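Local structure of arginyl-tRNA synthetase, putative (Plasmodium falciparum, 5JLD) at residues 306-311 with 359-364. The protein probably joins arginine to its cognate tRNA at the cost of ATP, which is split to AMP and diphosphate, as a class I aminoacyl-tRNA synthetase. Numbering follows the deposited sequence.
Sequences SENFKV and IFDLIK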
ATOM      1  N   SER A 306      -3.990  16.074  25.162  1.00 54.98           N
ATOM      2  CA  SER A 306      -4.813  16.591  24.088  1.00 53.02           C
ATOM      3  C   SER A 306      -6.214  16.903  24.604  1.00 61.87           C
ATOM      4  O   SER A 306      -6.692  16.303  25.585  1.00 55.49           O
ATOM      5  CB  SER A 306      -4.891  15.606  22.931  1.00 49.03           C
ATOM      6  OG  SER A 306      -5.807  16.070  21.958  1.00 53.48           O
ATOM      7  N   GLU A 307      -6.843  17.866  23.944  1.00 66.71           N
ATOM      8  CA  GLU A 307      -8.244  18.219  24.149  1.00 76.24           C
ATOM      9  C   GLU A 307      -9.155  17.169  23.517  1.00 68.76           C
ATOM     10  O   GLU A 307     -10.301  16.987  23.931  1.00 60.65           O
ATOM     11  CB  GLU A 307      -8.516  19.584  23.526  1.00 88.49           C
ATOM     12  CG  GLU A 307      -7.581  19.844  22.344  1.00 98.57           C
ATOM     13  CD  GLU A 307      -7.798  21.187  21.685  1.00105.97           C
ATOM     14  OE1 GLU A 307      -8.323  22.103  22.354  1.00110.87           O
ATOM     15  OE2 GLU A 307      -7.422  21.325  20.498  1.00103.14           O
ATOM     16  N   ASN A 308      -8.628  16.484  22.503  1.00 64.22           N
ATOM     17  CA  ASN A 308      -9.423  15.565  21.699  1.00 64.96           C
ATOM     18  C   ASN A 308      -9.188  14.091  22.018  1.00 63.36           C
ATOM     19  O   ASN A 308      -9.855  13.221  21.456  1.00 62.62           O
ATOM     20  CB  ASN A 308      -9.160  15.815  20.214  1.00 66.43           C
ATOM     21  CG  ASN A 308      -9.542  17.220  19.785  1.00 80.08           C
ATOM     22  OD1 ASN A 308      -8.744  17.936  19.180  1.00 83.63           O
ATOM     23  ND2 ASN A 308     -10.765  17.627  20.111  1.00 88.62           N
ATOM     24  N   PHE A 309      -8.259  13.801  22.924  1.00 62.29           N
ATOM     25  CA  PHE A 309      -8.002  12.410  23.306  1.00 59.21           C
ATOM     26  C   PHE A 309      -7.796  12.319  24.801  1.00 62.04           C
ATOM     27  O   PHE A 309      -7.122  13.171  25.388  1.00 66.70           O
ATOM     28  CB  PHE A 309      -6.786  11.855  22.553  1.00 58.25           C
ATOM     29  CG  PHE A 309      -6.889  11.995  21.059  1.00 53.85           C
ATOM     30  CD1 PHE A 309      -7.537  11.036  20.300  1.00 49.99           C
ATOM     31  CD2 PHE A 309      -6.342  13.097  20.415  1.00 54.73           C
ATOM     32  CE1 PHE A 309      -7.640  11.175  18.922  1.00 54.70           C
ATOM     33  CE2 PHE A 309      -6.440  13.237  19.042  1.00 50.54           C
ATOM     34  CZ  PHE A 309      -7.089  12.281  18.294  1.00 54.46           C
ATOM     35  N   LYS A 310      -8.389  11.302  25.426  1.00 57.59           N
ATOM     36  CA  LYS A 310      -8.320  11.190  26.879  1.00 58.92           C
ATOM     37  C   LYS A 310      -6.896  10.844  27.361  1.00 62.42           C
ATOM     38  O   LYS A 310      -6.384  11.475  28.276  1.00 55.30           O
ATOM     39  CB  LYS A 310      -9.311  10.147  27.397  1.00 54.80           C
ATOM     40  N   VAL A 311      -6.269   9.847  26.740  1.00 54.83           N
ATOM     41  CA  VAL A 311      -4.955   9.386  27.173  1.00 58.39           C
ATOM     42  C   VAL A 311      -3.840  10.340  26.748  1.00 52.24           C
ATOM     43  O   VAL A 311      -3.641  10.582  25.557  1.00 49.65           O
ATOM     44  CB  VAL A 311      -4.647   7.977  26.630  1.00 60.87           C
ATOM     45  CG1 VAL A 311      -3.241   7.533  27.062  1.00 56.78           C
ATOM     46  CG2 VAL A 311      -5.696   6.981  27.123  1.00 55.53           C
ATOM     47  N   ILE A 359      -0.363  11.626  18.667  1.00 50.70           N
ATOM     48  CA  ILE A 359       0.924  12.209  18.324  1.00 46.37           C
ATOM     49  C   ILE A 359       0.722  13.286  17.259  1.00 46.98           C
ATOM     50  O   ILE A 359       1.314  14.375  17.356  1.00 44.61           O
ATOM     51  CB  ILE A 359       1.924  11.136  17.859  1.00 44.60           C
ATOM     52  CG1 ILE A 359       2.400  10.334  19.083  1.00 47.41           C
ATOM     53  CG2 ILE A 359       3.140  11.781  17.151  1.00 39.53           C
ATOM     54  CD1 ILE A 359       2.954   8.980  18.755  1.00 44.06           C
ATOM     55  N   PHE A 360      -0.161  13.020  16.289  1.00 48.38           N
ATOM     56  CA  PHE A 360      -0.282  13.941  15.153  1.00 49.75           C
ATOM     57  C   PHE A 360      -0.832  15.266  15.673  1.00 49.49           C
ATOM     58  O   PHE A 360      -0.317  16.343  15.354  1.00 45.84           O
ATOM     59  CB  PHE A 360      -1.187  13.372  14.062  1.00 52.80           C
ATOM     60  CG  PHE A 360      -0.659  12.122  13.414  1.00 49.35           C
ATOM     61  CD1 PHE A 360       0.682  11.747  13.556  1.00 42.24           C
ATOM     62  CD2 PHE A 360      -1.507  11.318  12.653  1.00 43.54           C
ATOM     63  CE1 PHE A 360       1.163  10.584  12.963  1.00 36.48           C
ATOM     64  CE2 PHE A 360      -1.035  10.157  12.043  1.00 44.75           C
ATOM     65  CZ  PHE A 360       0.303   9.790  12.192  1.00 39.71           C
ATOM     66  N   ASP A 361      -1.869  15.154  16.505  1.00 48.23           N
ATOM     67  CA  ASP A 361      -2.451  16.297  17.194  1.00 51.08           C
ATOM     68  C   ASP A 361      -1.388  17.150  17.918  1.00 49.60           C
ATOM     69  O   ASP A 361      -1.467  18.380  17.905  1.00 48.24           O
ATOM     70  CB  ASP A 361      -3.523  15.812  18.181  1.00 48.26           C
ATOM     71  CG  ASP A 361      -4.271  16.954  18.846  1.00 57.05           C
ATOM     72  OD1 ASP A 361      -5.066  17.634  18.161  1.00 60.44           O
ATOM     73  OD2 ASP A 361      -4.060  17.173  20.062  1.00 56.10           O
ATOM     74  N   LEU A 362      -0.386  16.521  18.528  1.00 44.65           N
ATOM     75  CA  LEU A 362       0.656  17.332  19.186  1.00 44.68           C
ATOM     76  C   LEU A 362       1.527  18.022  18.141  1.00 44.09           C
ATOM     77  O   LEU A 362       1.831  19.222  18.244  1.00 43.20           O
ATOM     78  CB  LEU A 362       1.527  16.483  20.117  1.00 45.11           C
ATOM     79  CG  LEU A 362       2.825  17.137  20.620  1.00 50.66           C
ATOM     80  CD1 LEU A 362       2.554  18.403  21.451  1.00 50.23           C
ATOM     81  CD2 LEU A 362       3.674  16.127  21.408  1.00 38.76           C
ATOM     82  N   ILE A 363       1.889  17.268  17.108  1.00 40.04           N
ATOM     83  CA  ILE A 363       2.885  17.734  16.145  1.00 40.12           C
ATOM     84  C   ILE A 363       2.305  18.888  15.309  1.00 45.96           C
ATOM     85  O   ILE A 363       3.017  19.801  14.871  1.00 44.99           O
ATOM     86  CB  ILE A 363       3.355  16.567  15.236  1.00 45.86           C
ATOM     87  CG1 ILE A 363       4.714  16.006  15.697  1.00 46.50           C
ATOM     88  CG2 ILE A 363       3.446  17.005  13.786  1.00 46.05           C
ATOM     89  CD1 ILE A 363       4.800  15.595  17.171  1.00 45.84           C
ATOM     90  N   LYS A 364       0.992  18.847  15.114  1.00 40.55           N
ATOM     91  CA  LYS A 364       0.299  19.871  14.356  1.00 47.99           C
ATOM     92  C   LYS A 364       0.278  21.196  15.133  1.00 51.56           C
ATOM     93  O   LYS A 364       0.100  22.263  14.549  1.00 54.23           O
ATOM     94  CB  LYS A 364      -1.117  19.382  14.039  1.00 55.98           C
ATOM     95  CG  LYS A 364      -1.396  19.098  12.566  1.00 60.81           C
ATOM     96  CD  LYS A 364      -0.160  18.744  11.751  1.00 58.81           C
ATOM     97  CE  LYS A 364      -0.560  18.479  10.300  1.00 54.65           C
ATOM     98  NZ  LYS A 364       0.528  18.585   9.272  1.00 47.15           N
TER
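An ST turn in the loop between strands 301-304 and 313-316 of the class I catalytic domain meets helix 353-364 here, with S306 hydrogen-bonded to D361. The serine hydroxyl works in two directions: it accepts the backbone N-H of N308, closing the turn at 2.9 Å from N308 N to S306 OG, and donates a hydrogen bond to the carboxylate, S306 OG lying 2.8 Å from D361 OD2. Serine suits the place because its hydroxyl can accept and donate at once and, on a single methylene, stays close enough to its own backbone to close the turn. The hydroxyl reaches D361 OD2 from well above the carboxylate plane, 61° out of it. Aspartate offers this acceptor on a short arm, reaching across with CG anti to the backbone N (chi1 -175°). D361 OD2 also bonds to the hydroxyl of Y304, at the end of the preceding strand, and K365 NZ forms a long, weak ion pair with it; this setting would be expected to favour the ionised acid.

Beside this polar link, the D361 methylene sits at the edge of the apolar F309 ring, near its plane, with F309 CE2 4.0 Å from D361 CB. The ring also touches T354, E357 and T358. Elsewhere on the helix, I359 and I363 pack on helix 326-337, F360 and I363 meet L375 of strand 374-380, and I359 and L362 meet L313 of strand 313-316.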